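Local coordinates for StiE protein (Stigmatella aurantiaca, PDB 6ECX) that methylates oxygen with S-adenosylmethionine as methyl donor, serving as the O-methyltransferase domain of a multidomain polyketide synthase, at residues Tyr118-Lys123 with Gln145-Lys150; Asp151-Met156 with Asp173-Asn178; Glu164-Ile169 with Leu189-Phe194. One frame throughout, in Å; residues are numbered along the deposited sequence.

Overall arrangement
The three contacts sample one Rossmann-like methyltransferase core from its edge inward. Contact 1 joins the ends of the neighbouring strands 114-119 and 141-145, the latter outermost, and is only partly buried. Contact 3 is buried about 5 Å, centre to centre, from the middle of the chain, where the loop after strand 157-163 meets strand 187-196. Contact 2, also buried though about 18 Å out, ties the loop after strand 141-145 to helix 172-181. Both contacts 1 and 3 touch SAM, the first through adenine hydrogen bonds, the second by packing. A guanidinium and an amide hold contact 1, an asparagine amide contact 2; a backbone bond and an aspartate carboxylate, with a water, hold contact 3.

Contact 1: Tyr118-Lys123 with Gln145-Lys150; sequences YTISGK and QRDSAK. With SAM (S-adenosylmethionine), chain B.
Tyr118 and Arg146 form the tight part of this contact. Arg146 CB sits over the centre of the Tyr118 ring, 3.7 Å from its centroid and 9° off the ring normal, a CH-pi contact. The Arg146 chain bends at chi2 and chi3, setting NE beside the phenol oxygen; the guanidinium, almost perpendicular to the ring, meets it side-on, and NE (3.0 Å) and NH2 both donate to Tyr118 OH, in the guanidinium plane. The hydroxyl also approaches Asp152 O, a probable hydrogen bond of doubtful, very short length. Ser148 OG lies at the edge of the ring, near its plane, and is bonded to the backbone of Phe95.

Towards Ile120 and Gln145, both exposed, the grip is looser. Thr119 O receives a weak bond from Arg146 N, and the extended Gln145 side chain reaches Ile120 O with NE2 at 3.3 Å, from above the carbonyl plane. Ile120 turns away and lays CG2 against adenine, 3.4 Å from SAM N1.

The adenine is read by two bonds: Ser148 N donates to SAM N1 at 2.9 Å with a nearly straight angle of 178°, and SAM N6 donates to Asp147 OD1 at 3.0 Å. Asp147 OD1 also accepts from Ala149 N in an Asx turn, which helps fix the carboxylate. Loops at the strand ends cradling adenine typify the cofactor site of Rossmann-like SAM-dependent methyltransferases.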
loop_
_atom_site.group_PDB
_atom_site.type_symbol
_atom_site.label_atom_id
_atom_site.label_comp_id
_atom_site.label_asym_id
_atom_site.label_seq_id
_atom_site.Cartn_x
_atom_site.Cartn_y
_atom_site.Cartn_z
ATOM N N TYR A 118 13.111 -3.377 -0.226
ATOM C CA TYR A 118 13.279 -4.314 0.885
ATOM C C TYR A 118 12.046 -5.201 0.979
ATOM O O TYR A 118 10.914 -4.718 0.866
ATOM C CB TYR A 118 13.436 -3.607 2.242
ATOM C CG TYR A 118 14.807 -3.105 2.645
ATOM C CD1 TYR A 118 15.861 -3.085 1.754
ATOM C CD2 TYR A 118 15.029 -2.618 3.941
ATOM C CE1 TYR A 118 17.097 -2.621 2.134
ATOM C CE2 TYR A 118 16.272 -2.149 4.327
ATOM C CZ TYR A 118 17.306 -2.162 3.409
ATOM O OH TYR A 118 18.562 -1.711 3.760
ATOM N N THR A 119 12.264 -6.494 1.192
ATOM C CA THR A 119 11.199 -7.398 1.598
ATOM C C THR A 119 11.784 -8.401 2.581
ATOM O O THR A 119 12.958 -8.760 2.489
ATOM C CB THR A 119 10.574 -8.131 0.397
ATOM O OG1 THR A 119 9.583 -9.065 0.853
ATOM C CG2 THR A 119 11.642 -8.878 -0.385
ATOM N N ILE A 120 10.964 -8.850 3.537
ATOM C CA ILE A 120 11.449 -9.847 4.486
ATOM C C ILE A 120 11.291 -11.260 3.954
ATOM O O ILE A 120 11.864 -12.197 4.534
ATOM C CB ILE A 120 10.745 -9.746 5.854
ATOM C CG1 ILE A 120 9.233 -9.896 5.696
ATOM C CG2 ILE A 120 11.119 -8.451 6.554
ATOM C CD1 ILE A 120 8.483 -9.792 7.004
ATOM N N SER A 121 10.544 -11.447 2.869
ATOM C CA SER A 121 10.371 -12.773 2.285
ATOM C C SER A 121 11.548 -13.107 1.376
ATOM O O SER A 121 11.788 -12.411 0.378
ATOM C CB SER A 121 9.062 -12.832 1.503
ATOM O OG SER A 121 9.000 -14.012 0.719
ATOM N N GLY A 122 12.278 -14.176 1.718
ATOM C CA GLY A 122 13.315 -14.672 0.826
ATOM C C GLY A 122 12.781 -15.037 -0.546
ATOM O O GLY A 122 13.413 -14.751 -1.568
ATOM N N LYS A 123 11.611 -15.681 -0.590
ATOM C CA LYS A 123 11.018 -16.062 -1.869
ATOM C C LYS A 123 10.734 -14.828 -2.714
ATOM O O LYS A 123 11.075 -14.778 -3.902
ATOM C CB LYS A 123 9.735 -16.867 -1.638
ATOM C CG LYS A 123 9.113 -17.465 -2.900
ATOM C CD LYS A 123 7.641 -17.845 -2.689
ATOM C CE LYS A 123 7.457 -18.953 -1.648
ATOM N NZ LYS A 123 6.022 -19.137 -1.273
ATOM N N GLN A 145 16.641 -8.750 0.964
ATOM C CA GLN A 145 15.844 -9.411 1.991
ATOM C C GLN A 145 16.262 -8.798 3.318
ATOM O O GLN A 145 17.209 -9.243 3.966
ATOM C CB GLN A 145 16.057 -10.926 1.975
ATOM C CG GLN A 145 15.049 -11.683 2.843
ATOM C CD GLN A 145 15.460 -13.122 3.099
ATOM O OE1 GLN A 145 16.526 -13.561 2.667
ATOM N NE2 GLN A 145 14.615 -13.864 3.801
ATOM N N ARG A 146 15.563 -7.735 3.721
ATOM C CA ARG A 146 15.911 -6.999 4.925
ATOM C C ARG A 146 14.631 -6.489 5.574
ATOM O O ARG A 146 13.573 -6.419 4.942
ATOM C CB ARG A 146 16.885 -5.838 4.630
ATOM C CG ARG A 146 18.208 -6.283 3.996
ATOM C CD ARG A 146 19.416 -5.646 4.642
ATOM N NE ARG A 146 19.789 -4.414 3.970
ATOM C CZ ARG A 146 20.937 -4.221 3.331
ATOM N NH1 ARG A 146 21.850 -5.176 3.289
ATOM N NH2 ARG A 146 21.181 -3.053 2.752
ATOM N N ASP A 147 14.738 -6.160 6.857
ATOM C CA ASP A 147 13.600 -5.762 7.676
ATOM C C ASP A 147 13.622 -4.249 7.835
ATOM O O ASP A 147 14.544 -3.699 8.446
ATOM C CB ASP A 147 13.652 -6.458 9.041
ATOM C CG ASP A 147 12.435 -6.152 9.917
ATOM O OD1 ASP A 147 11.834 -5.056 9.805
ATOM O OD2 ASP A 147 12.082 -7.030 10.736
ATOM N N SER A 148 12.585 -3.590 7.306
ATOM C CA SER A 148 12.532 -2.132 7.225
ATOM C C SER A 148 12.445 -1.455 8.591
ATOM O O SER A 148 12.673 -0.244 8.677
ATOM C CB SER A 148 11.344 -1.714 6.356
ATOM O OG SER A 148 11.491 -2.185 5.025
ATOM N N ALA A 149 12.102 -2.188 9.649
ATOM C CA ALA A 149 12.197 -1.671 11.006
ATOM C C ALA A 149 13.537 -1.964 11.674
ATOM O O ALA A 149 13.860 -1.324 12.680
ATOM C CB ALA A 149 11.078 -2.248 11.885
ATOM N N LYS A 150 14.325 -2.905 11.154
ATOM C CA LYS A 150 15.572 -3.296 11.807
ATOM C C LYS A 150 16.818 -2.958 11.003
ATOM O O LYS A 150 17.896 -2.850 11.592
ATOM C CB LYS A 150 15.597 -4.808 12.089
ATOM C CG LYS A 150 14.432 -5.342 12.876
ATOM C CD LYS A 150 14.583 -6.851 13.075
ATOM C CE LYS A 150 13.514 -7.396 14.003
ATOM N NZ LYS A 150 12.148 -7.073 13.511
HETATM N N SAM B . 3.888 -3.190 -1.828
HETATM C CA SAM B . 3.704 -4.436 -2.561
HETATM C C SAM B . 2.504 -4.345 -3.494
HETATM O O SAM B . 1.715 -3.413 -3.362
HETATM O OXT SAM B . 2.294 -5.172 -4.387
HETATM C CB SAM B . 3.533 -5.592 -1.591
HETATM C CG SAM B . 2.483 -5.365 -0.511
HETATM S SD SAM B . 2.233 -6.885 0.444
HETATM C CE SAM B . 0.488 -6.716 0.904
HETATM C "C5'" SAM B . 3.181 -6.567 1.953
HETATM C "C4'" SAM B . 4.693 -6.590 1.718
HETATM O "O4'" SAM B . 5.419 -6.055 2.815
HETATM C "C3'" SAM B . 5.292 -7.970 1.472
HETATM O "O3'" SAM B . 6.158 -7.825 0.360
HETATM C "C2'" SAM B . 6.130 -8.260 2.710
HETATM O "O2'" SAM B . 7.270 -9.062 2.470
HETATM C "C1'" SAM B . 6.557 -6.849 3.094
HETATM N N9 SAM B . 6.967 -6.655 4.498
HETATM C C8 SAM B . 6.214 -6.932 5.613
HETATM N N7 SAM B . 6.927 -6.577 6.713
HETATM C C5 SAM B . 8.126 -6.087 6.323
HETATM C C6 SAM B . 9.214 -5.592 7.017
HETATM N N6 SAM B . 9.211 -5.539 8.349
HETATM N N1 SAM B . 10.328 -5.141 6.327
HETATM C C2 SAM B . 10.353 -5.175 4.952
HETATM N N3 SAM B . 9.261 -5.667 4.270
HETATM C C4 SAM B . 8.164 -6.123 4.932
#

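Contact 2: Asp151-Met156 with Asp173-Asn178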
loop_
_atom_site.group_PDB
_atom_site.type_symbol
_atom_site.label_atom_id
_atom_site.label_comp_id
_atom_site.label_asym_id
_atom_site.label_seq_id
_atom_site.Cartn_x
_atom_site.Cartn_y
_atom_site.Cartn_z
ATOM N N ASP A 151 16.703 -2.825 9.682
ATOM C CA ASP A 151 17.834 -2.615 8.781
ATOM C C ASP A 151 17.720 -1.236 8.146
ATOM O O ASP A 151 16.718 -0.938 7.484
ATOM C CB ASP A 151 17.862 -3.672 7.680
ATOM C CG ASP A 151 18.145 -5.061 8.210
ATOM O OD1 ASP A 151 19.135 -5.229 8.958
ATOM O OD2 ASP A 151 17.366 -5.987 7.883
ATOM N N ASP A 152 18.756 -0.416 8.314
ATOM C CA ASP A 152 18.772 0.889 7.666
ATOM C C ASP A 152 18.585 0.744 6.163
ATOM O O ASP A 152 19.140 -0.164 5.535
ATOM C CB ASP A 152 20.082 1.617 7.958
ATOM C CG ASP A 152 20.055 2.343 9.284
ATOM O OD1 ASP A 152 19.045 2.215 10.008
ATOM O OD2 ASP A 152 21.036 3.048 9.599
ATOM N N PHE A 153 17.770 1.628 5.593
ATOM C CA PHE A 153 17.692 1.719 4.148
ATOM C C PHE A 153 19.076 2.064 3.591
ATOM O O PHE A 153 19.885 2.702 4.273
ATOM C CB PHE A 153 16.654 2.765 3.747
ATOM C CG PHE A 153 15.266 2.446 4.230
ATOM C CD1 PHE A 153 14.748 1.160 4.096
ATOM C CD2 PHE A 153 14.479 3.427 4.841
ATOM C CE1 PHE A 153 13.458 0.859 4.546
ATOM C CE2 PHE A 153 13.201 3.132 5.290
ATOM C CZ PHE A 153 12.684 1.845 5.136
ATOM N N PRO A 154 19.403 1.604 2.380
ATOM C CA PRO A 154 20.785 1.665 1.889
ATOM C C PRO A 154 21.076 2.883 1.019
ATOM O O PRO A 154 21.630 2.767 -0.080
ATOM C CB PRO A 154 20.914 0.367 1.092
ATOM C CG PRO A 154 19.551 0.165 0.517
ATOM C CD PRO A 154 18.564 0.739 1.523
ATOM N N GLY A 155 20.701 4.062 1.497
ATOM C CA GLY A 155 20.922 5.267 0.729
ATOM C C GLY A 155 20.055 6.405 1.233
ATOM O O GLY A 155 19.399 6.307 2.275
ATOM N N MET A 156 20.049 7.477 0.447
ATOM C CA MET A 156 19.292 8.685 0.744
ATOM C C MET A 156 18.323 8.913 -0.410
ATOM O O MET A 156 18.748 9.013 -1.567
ATOM C CB MET A 156 20.243 9.872 0.934
ATOM C CG MET A 156 19.572 11.161 1.354
ATOM S SD MET A 156 18.726 11.031 2.946
ATOM C CE MET A 156 20.109 10.767 4.051
ATOM N N ASP A 173 7.730 2.945 15.296
ATOM C CA ASP A 173 8.722 3.946 15.673
ATOM C C ASP A 173 10.033 3.720 14.940
ATOM O O ASP A 173 10.607 4.645 14.359
ATOM C CB ASP A 173 8.954 3.911 17.186
ATOM C CG ASP A 173 7.706 4.247 17.976
ATOM O OD1 ASP A 173 6.855 4.983 17.444
ATOM O OD2 ASP A 173 7.577 3.778 19.127
ATOM N N ALA A 174 10.522 2.481 14.956
ATOM C CA ALA A 174 11.754 2.169 14.239
ATOM C C ALA A 174 11.575 2.344 12.737
ATOM O O ALA A 174 12.452 2.892 12.055
ATOM C CB ALA A 174 12.208 0.745 14.579
ATOM N N LEU A 175 10.439 1.908 12.201
ATOM C CA LEU A 175 10.196 2.080 10.772
ATOM C C LEU A 175 10.241 3.563 10.371
ATOM O O LEU A 175 10.926 3.943 9.417
ATOM C CB LEU A 175 8.848 1.461 10.404
ATOM C CG LEU A 175 8.375 1.727 8.969
ATOM C CD1 LEU A 175 9.345 1.133 7.946
ATOM C CD2 LEU A 175 6.948 1.228 8.761
ATOM N N PHE A 176 9.544 4.417 11.104
ATOM C CA PHE A 176 9.459 5.808 10.660
ATOM C C PHE A 176 10.729 6.590 10.972
ATOM O O PHE A 176 11.034 7.551 10.268
ATOM C CB PHE A 176 8.201 6.466 11.239
ATOM C CG PHE A 176 6.981 6.187 10.407
ATOM C CD1 PHE A 176 6.269 5.004 10.573
ATOM C CD2 PHE A 176 6.609 7.040 9.383
ATOM C CE1 PHE A 176 5.186 4.715 9.771
ATOM C CE2 PHE A 176 5.516 6.739 8.574
ATOM C CZ PHE A 176 4.815 5.579 8.764
ATOM N N SER A 177 11.511 6.158 11.961
ATOM C CA SER A 177 12.853 6.702 12.130
ATOM C C SER A 177 13.731 6.348 10.938
ATOM O O SER A 177 14.463 7.200 10.410
ATOM C CB SER A 177 13.457 6.177 13.439
ATOM O OG SER A 177 14.858 6.380 13.493
ATOM N N ASN A 178 13.665 5.088 10.495
ATOM C CA ASN A 178 14.403 4.669 9.302
ATOM C C ASN A 178 13.981 5.477 8.072
ATOM O O ASN A 178 14.816 5.852 7.243
ATOM C CB ASN A 178 14.170 3.174 9.070
ATOM C CG ASN A 178 15.227 2.538 8.184
ATOM O OD1 ASN A 178 16.202 3.183 7.774
ATOM N ND2 ASN A 178 15.047 1.247 7.898
#
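Asn178 stacks its side-chain amide on the ring of Phe153 while also bonding the backbone before that ring, an unusual double use of one small group. The amide and ring planes are only 10° apart, and ND2 stands 3.5 Å above the ring plane, over its centre. Asn178 CG is anti to the backbone N (chi1 -160°), which sets CG on the loop side of helix 172-181.

There both ends of the amide find backbone partners. OD1 accepts from Phe153 N at 3.1 Å, in the carbonyl plane and on a lone pair, with an N-H...O angle of 165°. ND2 donates to Asp151 O at 2.8 Å; this bond is more bent and leaves the carbonyl plane of Asp151. A second acceptor for ND2 is Ser148 O, in the loop that holds adenine.

Leu175, one turn earlier, adds a peripheral apolar touch, its CD1 lying 4.4 Å from Phe153 CZ. Beside the amide, Asp152 directs its carboxylate to a salt bridge with Arg181 of the same helix. A single buried asparagine thus supplies polar atoms to three loop residues, and its flat amide satisfies backbone groups while presenting a face to an aromatic ring.

Contact 3: Glu164-Ile169 with Leu189-Phe194; sequences EVAGLI and LIMADF. With SAM (S-adenosylmethionine), chain B.
Ala166 meets Met191 at the first touching point on strand 187-196. The Met191 chain, extended to SD, bends at chi3 and sets CE 4.0 Å from Ala166 CB, an apolar contact; Leu175 of helix 172-181 packs against Ala166 from another direction. Next along the strand, Ala192 offers its carbonyl: Glu164 N donates to Ala192 O at 2.8 Å, with an N-H...O angle of 155°, the donor tilted 24° from the carbonyl plane. This pins the chain just beyond strand 157-163, where Glu164 O comes 3.4 Å from SAM C5'.

Asp193 follows with the main polar grip. Its OD2 accepts from Gly167 N at 2.8 Å, on the syn side of the carboxylate, although the bond is bent at 130°. A water that accepts from Ala166 N also lies within hydrogen-bonding distance of OD2. OD1 takes Phe194 N at 2.8 Å through its anti lone pair and is also bonded to the hydroxyl of Tyr16. Phe194 itself packs edge-to-face with Tyr285.

The buried Asp193 carboxylate therefore gathers two backbone N-H groups and a phenol hydroxyl, probably with the water as well, a set that probably stabilises its negative charge while holding the 3-10 turn of residues 166-168 against the strand.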
loop_
_atom_site.group_PDB
_atom_site.type_symbol
_atom_site.label_atom_id
_atom_site.label_comp_id
_atom_site.label_asym_id
_atom_site.label_seq_id
_atom_site.Cartn_x
_atom_site.Cartn_y
_atom_site.Cartn_z
ATOM N N GLU A 164 0.466 -0.899 1.618
ATOM C CA GLU A 164 0.018 -1.989 2.485
ATOM C C GLU A 164 1.204 -2.701 3.141
ATOM O O GLU A 164 1.319 -3.929 3.113
ATOM C CB GLU A 164 -0.853 -2.974 1.707
ATOM C CG GLU A 164 -2.146 -2.400 1.169
ATOM C CD GLU A 164 -3.007 -3.453 0.480
ATOM O OE1 GLU A 164 -3.905 -3.076 -0.301
ATOM O OE2 GLU A 164 -2.784 -4.661 0.723
ATOM N N VAL A 165 2.101 -1.911 3.734
ATOM C CA VAL A 165 3.307 -2.451 4.359
ATOM C C VAL A 165 3.397 -2.014 5.816
ATOM O O VAL A 165 3.537 -2.844 6.721
ATOM C CB VAL A 165 4.577 -2.018 3.599
ATOM C CG1 VAL A 165 5.796 -2.667 4.236
ATOM C CG2 VAL A 165 4.471 -2.359 2.120
ATOM N N ALA A 166 3.340 -0.701 6.048
ATOM C CA ALA A 166 3.527 -0.177 7.401
ATOM C C ALA A 166 2.570 -0.829 8.391
ATOM O O ALA A 166 2.930 -1.064 9.551
ATOM C CB ALA A 166 3.360 1.351 7.409
ATOM N N GLY A 167 1.353 -1.154 7.946
ATOM C CA GLY A 167 0.395 -1.799 8.831
ATOM C C GLY A 167 0.823 -3.167 9.327
ATOM O O GLY A 167 0.276 -3.661 10.323
ATOM N N LEU A 168 1.790 -3.792 8.654
ATOM C CA LEU A 168 2.282 -5.126 8.976
ATOM C C LEU A 168 3.486 -5.118 9.904
ATOM O O LEU A 168 3.934 -6.194 10.320
ATOM C CB LEU A 168 2.680 -5.855 7.690
ATOM C CG LEU A 168 1.634 -6.571 6.844
ATOM C CD1 LEU A 168 2.136 -6.760 5.422
ATOM C CD2 LEU A 168 1.316 -7.910 7.462
ATOM N N ILE A 169 4.039 -3.947 10.205
ATOM C CA ILE A 169 5.329 -3.816 10.869
ATOM C C ILE A 169 5.067 -3.374 12.306
ATOM O O ILE A 169 4.583 -2.254 12.534
ATOM C CB ILE A 169 6.246 -2.832 10.125
ATOM C CG1 ILE A 169 6.601 -3.412 8.752
ATOM C CG2 ILE A 169 7.500 -2.558 10.940
ATOM C CD1 ILE A 169 7.493 -2.536 7.877
ATOM N N LEU A 189 6.806 10.723 0.796
ATOM C CA LEU A 189 6.414 9.381 1.239
ATOM C C LEU A 189 4.985 9.176 0.772
ATOM O O LEU A 189 4.123 10.007 1.073
ATOM C CB LEU A 189 6.484 9.279 2.765
ATOM C CG LEU A 189 5.851 8.062 3.458
ATOM C CD1 LEU A 189 6.597 6.779 3.057
ATOM C CD2 LEU A 189 5.858 8.281 4.959
ATOM N N ILE A 190 4.727 8.132 -0.015
ATOM C CA ILE A 190 3.352 7.813 -0.376
ATOM C C ILE A 190 3.034 6.429 0.185
ATOM O O ILE A 190 3.855 5.509 0.105
ATOM C CB ILE A 190 3.077 7.920 -1.891
ATOM C CG1 ILE A 190 4.009 7.064 -2.714
ATOM C CG2 ILE A 190 3.159 9.435 -2.377
ATOM C CD1 ILE A 190 3.688 7.166 -4.233
ATOM N N MET A 191 1.871 6.310 0.815
ATOM C CA MET A 191 1.508 5.074 1.479
ATOM C C MET A 191 0.050 4.776 1.212
ATOM O O MET A 191 -0.767 5.687 1.069
ATOM C CB MET A 191 1.722 5.151 2.988
ATOM C CG MET A 191 3.152 5.027 3.418
ATOM S SD MET A 191 3.234 5.274 5.190
ATOM C CE MET A 191 1.675 4.589 5.726
ATOM N N ALA A 192 -0.254 3.487 1.101
ATOM C CA ALA A 192 -1.615 2.994 1.193
ATOM C C ALA A 192 -1.699 2.186 2.479
ATOM O O ALA A 192 -0.875 1.289 2.699
ATOM C CB ALA A 192 -1.978 2.138 -0.027
ATOM N N ASP A 193 -2.653 2.532 3.338
ATOM C CA ASP A 193 -2.805 1.824 4.602
ATOM C C ASP A 193 -4.154 2.181 5.216
ATOM O O ASP A 193 -4.940 2.947 4.650
ATOM C CB ASP A 193 -1.654 2.117 5.561
ATOM C CG ASP A 193 -1.175 0.860 6.271
ATOM O OD1 ASP A 193 -2.020 0.152 6.840
ATOM O OD2 ASP A 193 0.033 0.562 6.229
ATOM N N PHE A 194 -4.420 1.583 6.371
ATOM C CA PHE A 194 -5.706 1.691 7.040
ATOM C C PHE A 194 -5.659 2.683 8.190
ATOM O O PHE A 194 -4.670 2.756 8.928
ATOM C CB PHE A 194 -6.146 0.337 7.579
ATOM C CG PHE A 194 -6.444 -0.651 6.513
ATOM C CD1 PHE A 194 -7.702 -0.693 5.925
ATOM C CD2 PHE A 194 -5.469 -1.535 6.085
ATOM C CE1 PHE A 194 -7.982 -1.606 4.928
ATOM C CE2 PHE A 194 -5.742 -2.462 5.094
ATOM C CZ PHE A 194 -6.998 -2.499 4.514
HETATM N N SAM B . 3.888 -3.190 -1.828
HETATM C CA SAM B . 3.704 -4.436 -2.561
HETATM C C SAM B . 2.504 -4.345 -3.494
HETATM O O SAM B . 1.715 -3.413 -3.362
HETATM O OXT SAM B . 2.294 -5.172 -4.387
HETATM C CB SAM B . 3.533 -5.592 -1.591
HETATM C CG SAM B . 2.483 -5.365 -0.511
HETATM S SD SAM B . 2.233 -6.885 0.444
HETATM C CE SAM B . 0.488 -6.716 0.904
HETATM C "C5'" SAM B . 3.181 -6.567 1.953
HETATM C "C4'" SAM B . 4.693 -6.590 1.718
HETATM O "O4'" SAM B . 5.419 -6.055 2.815
HETATM C "C3'" SAM B . 5.292 -7.970 1.472
HETATM O "O3'" SAM B . 6.158 -7.825 0.360
HETATM C "C2'" SAM B . 6.130 -8.260 2.710
HETATM O "O2'" SAM B . 7.270 -9.062 2.470
HETATM C "C1'" SAM B . 6.557 -6.849 3.094
HETATM N N9 SAM B . 6.967 -6.655 4.498
HETATM C C8 SAM B . 6.214 -6.932 5.613
HETATM N N7 SAM B . 6.927 -6.577 6.713
HETATM C C5 SAM B . 8.126 -6.087 6.323
HETATM C C6 SAM B . 9.214 -5.592 7.017
HETATM N N6 SAM B . 9.211 -5.539 8.349
HETATM N N1 SAM B . 10.328 -5.141 6.327
HETATM C C2 SAM B . 10.353 -5.175 4.952
HETATM N N3 SAM B . 9.261 -5.667 4.270
HETATM C C4 SAM B . 8.164 -6.123 4.932
HETATM O O HOH W 1 1.942 0.987 4.155
#